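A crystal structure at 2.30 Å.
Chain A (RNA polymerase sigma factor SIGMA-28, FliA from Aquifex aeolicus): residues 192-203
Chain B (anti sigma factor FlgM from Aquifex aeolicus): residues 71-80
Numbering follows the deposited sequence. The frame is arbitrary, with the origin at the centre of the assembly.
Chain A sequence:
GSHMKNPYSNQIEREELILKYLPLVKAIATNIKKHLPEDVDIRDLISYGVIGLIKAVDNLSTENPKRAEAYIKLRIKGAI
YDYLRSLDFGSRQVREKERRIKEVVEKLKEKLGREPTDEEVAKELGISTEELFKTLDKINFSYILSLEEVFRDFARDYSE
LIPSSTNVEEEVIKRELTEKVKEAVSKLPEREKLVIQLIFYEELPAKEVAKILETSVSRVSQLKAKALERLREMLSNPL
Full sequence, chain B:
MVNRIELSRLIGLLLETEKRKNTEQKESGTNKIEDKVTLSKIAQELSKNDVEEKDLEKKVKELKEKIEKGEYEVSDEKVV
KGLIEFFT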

# COMPACT_ATOMS: atom_id res chain seq x y z
N GLU A 192 13.56 13.97 -4.35
CA GLU A 192 12.67 12.83 -4.57
C GLU A 192 12.91 11.71 -3.55
O GLU A 192 11.96 11.17 -2.98
CB GLU A 192 12.82 12.30 -5.99
CG GLU A 192 12.35 13.25 -7.08
CD GLU A 192 12.55 12.70 -8.48
OE1 GLU A 192 12.75 11.47 -8.64
OE2 GLU A 192 12.50 13.50 -9.44
N LYS A 193 14.18 11.38 -3.34
CA LYS A 193 14.58 10.34 -2.41
C LYS A 193 14.06 10.67 -1.02
O LYS A 193 13.53 9.79 -0.33
CB LYS A 193 16.11 10.23 -2.40
CG LYS A 193 16.68 9.08 -1.60
CD LYS A 193 18.20 8.97 -1.78
CE LYS A 193 18.57 8.65 -3.23
NZ LYS A 193 20.04 8.66 -3.47
N LEU A 194 14.17 11.94 -0.62
CA LEU A 194 13.69 12.40 0.69
C LEU A 194 12.18 12.21 0.81
O LEU A 194 11.68 11.82 1.86
CB LEU A 194 14.04 13.88 0.91
CG LEU A 194 13.36 14.62 2.07
CD1 LEU A 194 13.66 13.96 3.41
CD2 LEU A 194 13.80 16.08 2.10
N VAL A 195 11.45 12.53 -0.26
CA VAL A 195 10.01 12.38 -0.26
C VAL A 195 9.64 10.90 -0.17
O VAL A 195 8.75 10.52 0.58
CB VAL A 195 9.38 13.01 -1.53
CG1 VAL A 195 7.95 12.51 -1.74
CG2 VAL A 195 9.40 14.53 -1.41
N ILE A 196 10.37 10.06 -0.90
CA ILE A 196 10.10 8.63 -0.89
C ILE A 196 10.34 8.05 0.50
O ILE A 196 9.55 7.24 0.97
CB ILE A 196 10.95 7.87 -1.92
CG1 ILE A 196 10.52 8.24 -3.34
CG2 ILE A 196 10.80 6.37 -1.74
CD1 ILE A 196 9.07 7.88 -3.65
N GLN A 197 11.40 8.50 1.16
CA GLN A 197 11.70 7.99 2.49
C GLN A 197 10.61 8.38 3.49
O GLN A 197 10.16 7.55 4.28
CB GLN A 197 13.08 8.46 2.97
CG GLN A 197 13.49 7.86 4.32
CD GLN A 197 14.94 8.17 4.70
OE1 GLN A 197 15.89 7.89 3.95
NE2 GLN A 197 15.12 8.72 5.89
N LEU A 198 10.18 9.64 3.45
CA LEU A 198 9.15 10.10 4.38
C LEU A 198 7.82 9.38 4.15
O LEU A 198 7.07 9.13 5.10
CB LEU A 198 8.95 11.61 4.28
CG LEU A 198 10.03 12.55 4.85
CD1 LEU A 198 9.60 13.98 4.64
CD2 LEU A 198 10.26 12.30 6.32
N ILE A 199 7.56 9.03 2.90
CA ILE A 199 6.32 8.37 2.55
C ILE A 199 6.28 6.88 2.84
O ILE A 199 5.34 6.39 3.46
CB ILE A 199 5.94 8.62 1.07
CG1 ILE A 199 5.38 10.04 0.93
CG2 ILE A 199 4.92 7.59 0.58
CD1 ILE A 199 4.83 10.39 -0.43
N PHE A 200 7.33 6.17 2.43
CA PHE A 200 7.38 4.72 2.60
C PHE A 200 8.14 4.19 3.80
O PHE A 200 7.77 3.15 4.35
CB PHE A 200 7.91 4.06 1.33
CG PHE A 200 7.03 4.25 0.13
CD1 PHE A 200 7.21 5.35 -0.69
CD2 PHE A 200 6.06 3.31 -0.20
CE1 PHE A 200 6.43 5.51 -1.84
CE2 PHE A 200 5.28 3.46 -1.35
CZ PHE A 200 5.47 4.56 -2.17
N TYR A 201 9.24 4.84 4.16
CA TYR A 201 10.00 4.38 5.31
C TYR A 201 9.38 4.93 6.59
O TYR A 201 9.30 4.23 7.59
CB TYR A 201 11.48 4.77 5.18
CG TYR A 201 12.31 4.39 6.39
CD1 TYR A 201 12.66 3.07 6.63
CD2 TYR A 201 12.72 5.36 7.31
CE1 TYR A 201 13.40 2.71 7.75
CE2 TYR A 201 13.46 5.02 8.44
CZ TYR A 201 13.80 3.70 8.66
OH TYR A 201 14.52 3.37 9.78
N GLU A 202 8.94 6.19 6.55
CA GLU A 202 8.29 6.79 7.72
C GLU A 202 6.79 6.51 7.72
O GLU A 202 6.11 6.73 8.72
CB GLU A 202 8.56 8.29 7.78
CG GLU A 202 10.04 8.69 7.82
CD GLU A 202 10.78 8.27 9.09
OE1 GLU A 202 10.13 7.92 10.11
OE2 GLU A 202 12.03 8.30 9.07
N GLU A 203 6.27 6.01 6.60
CA GLU A 203 4.85 5.68 6.44
C GLU A 203 3.93 6.86 6.71
O GLU A 203 2.98 6.79 7.50
CB GLU A 203 4.49 4.47 7.31
CG GLU A 203 5.27 3.21 6.94
CD GLU A 203 4.87 2.00 7.77
OE1 GLU A 203 4.92 2.07 9.02
OE2 GLU A 203 4.51 0.97 7.17
N GLU B 71 19.10 17.38 11.25
CA GLU B 71 19.27 16.11 11.95
C GLU B 71 18.33 15.00 11.44
O GLU B 71 17.51 14.47 12.20
CB GLU B 71 19.08 16.32 13.46
CG GLU B 71 20.07 17.30 14.09
CD GLU B 71 19.66 17.74 15.49
OE1 GLU B 71 18.75 17.14 16.09
OE2 GLU B 71 20.27 18.72 15.99
N TYR B 72 18.43 14.70 10.15
CA TYR B 72 17.64 13.65 9.53
C TYR B 72 18.44 13.04 8.40
O TYR B 72 18.77 13.71 7.42
CB TYR B 72 16.30 14.17 9.00
CG TYR B 72 15.41 13.05 8.49
CD1 TYR B 72 14.68 12.26 9.38
CD2 TYR B 72 15.32 12.77 7.12
CE1 TYR B 72 13.89 11.21 8.92
CE2 TYR B 72 14.53 11.73 6.66
CZ TYR B 72 13.82 10.95 7.56
OH TYR B 72 13.05 9.91 7.11
N GLU B 73 18.73 11.75 8.54
CA GLU B 73 19.51 11.04 7.54
C GLU B 73 18.67 10.36 6.48
O GLU B 73 17.74 9.63 6.78
CB GLU B 73 20.43 10.02 8.23
N VAL B 74 19.01 10.65 5.22
CA VAL B 74 18.34 10.06 4.07
C VAL B 74 19.34 9.06 3.49
O VAL B 74 20.39 9.45 2.98
CB VAL B 74 18.01 11.11 2.99
CG1 VAL B 74 17.38 10.43 1.78
CG2 VAL B 74 17.08 12.16 3.55
N SER B 75 19.03 7.77 3.62
CA SER B 75 19.92 6.73 3.10
C SER B 75 19.20 5.85 2.10
O SER B 75 17.97 5.73 2.13
CB SER B 75 20.47 5.86 4.24
OG SER B 75 19.46 5.04 4.80
N ASP B 76 19.96 5.23 1.21
CA ASP B 76 19.39 4.34 0.22
C ASP B 76 18.86 3.08 0.90
O ASP B 76 17.90 2.48 0.43
CB ASP B 76 20.43 3.99 -0.84
CG ASP B 76 20.86 5.19 -1.67
OD1 ASP B 76 20.49 6.34 -1.32
OD2 ASP B 76 21.57 4.99 -2.67
N GLU B 77 19.46 2.72 2.03
CA GLU B 77 19.04 1.54 2.78
C GLU B 77 17.59 1.71 3.25
O GLU B 77 16.74 0.87 2.98
CB GLU B 77 19.97 1.29 3.97
N LYS B 78 17.32 2.81 3.93
CA LYS B 78 15.99 3.11 4.45
C LYS B 78 14.92 3.16 3.35
O LYS B 78 13.83 2.63 3.53
CB LYS B 78 16.02 4.43 5.23
CG LYS B 78 16.82 4.36 6.51
CD LYS B 78 16.86 5.70 7.23
CE LYS B 78 17.66 5.59 8.52
NZ LYS B 78 17.74 6.89 9.25
N VAL B 79 15.24 3.79 2.23
CA VAL B 79 14.32 3.91 1.11
C VAL B 79 14.04 2.52 0.55
O VAL B 79 12.92 2.21 0.14
CB VAL B 79 14.90 4.80 -0.02
CG1 VAL B 79 13.94 4.89 -1.19
CG2 VAL B 79 15.20 6.19 0.53
N VAL B 80 15.07 1.68 0.53
CA VAL B 80 14.95 0.31 0.04
C VAL B 80 14.07 -0.48 1.01
O VAL B 80 13.16 -1.19 0.58
CB VAL B 80 16.34 -0.36 -0.10
CG1 VAL B 80 16.23 -1.88 -0.13
CG2 VAL B 80 17.00 0.14 -1.37

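FlgM meets the sigma factor here as an extended loop that turns into a helix, laid along one side of the FliA helix that carries Lys193(A), Leu194(A) and Gln197(A). Together the two stretches bury 650 Å², and the rules of the contact can be read residue by residue along chain B.

Glu71(B) stays out of reach, so the contact opens with Tyr72(B). Its CA-to-CB bond points toward chain A and its chi1 is t, a placement that carries the phenol in among Leu194(A), Gln197(A), Leu198(A) and Glu202(A). The hydroxyl has two partners: Tyr72(B) OH donates to Glu202(A) OE2 at 2.7 Å and accepts from Gln197(A) NE2, also at 2.7 Å. The carbon part of the ring is served by leucine, with Leu194(A) CD1 4.0 Å from Tyr72(B) CE2 and Leu198(A) CD2 4.0 Å from Tyr72(B) CZ. Tyrosine suits a site that is greasy along its length and polar at its tip. Glu202(A) reaches it with both chi1 and chi2 in m, from a CA-to-CB bond that points only sideways.

Glu73(B) contributes backbone. Its CA-to-CB bond points away and its side chain is not modelled beyond CB, but its carbonyl faces the helix, and Gln197(A) NE2 donates to Glu73(B) O at 2.9 Å with a nearly straight angle of 170°. The same amide group uses its other end two residues on, where Ser75(B) N donates to Gln197(A) OE1 at 3.2 Å. A buried glutamine, with chi1 and chi2 both t, thus reads the extended backbone as both donor and acceptor, and spends its second NE2 hydrogen on the tyrosine.

Between these backbone bonds, Val74(B) sets its two methyls on different neighbours: Val74(B) CG2 lies 3.9 Å from Leu194(A) CD1, and Val74(B) CG1 lies 3.7 Å from Lys193(A) CG. The CA-to-CB bond of Ser75(B) points away from chain A, and the side chain makes a bond within chain B. As N-cap, Ser75(B) OG accepts from Lys78(B) N at 3.2 Å, so one residue caps the helix with its side chain and binds the partner with its main chain.

Asp76(B), in the first turn, has a CA-to-CB bond that points away, yet its carboxylate comes nearer and forms a salt bridge, Lys193(A) NZ to Asp76(B) OD1 at 3.2 Å. Lysine serves twice, its CG packing against valine and its long chain delivering the charge.

Glu77(B), modelled only to CB, makes no contact with its modelled atoms. The CA-to-CB bond of Lys78(B) points toward chain A, and its aliphatic chain lies over one face of the Tyr201(A) ring; Lys78(B) CB sits 3.8 Å from the ring centroid, only 7° off the normal, a CH-pi contact that uses the carbons of lysine rather than its charge. Val79(B), buried, adds apolar packing: Val79(B) CG1 touches Ile196(A) CG2 at 3.5 Å, while Val79(B) CG2 lies 3.9 Å from Lys193(A) CG. A compact branched residue fits where Val79(B) CA comes within 5.0 Å of Gln197(A) CA. Val80(B) is already out of reach.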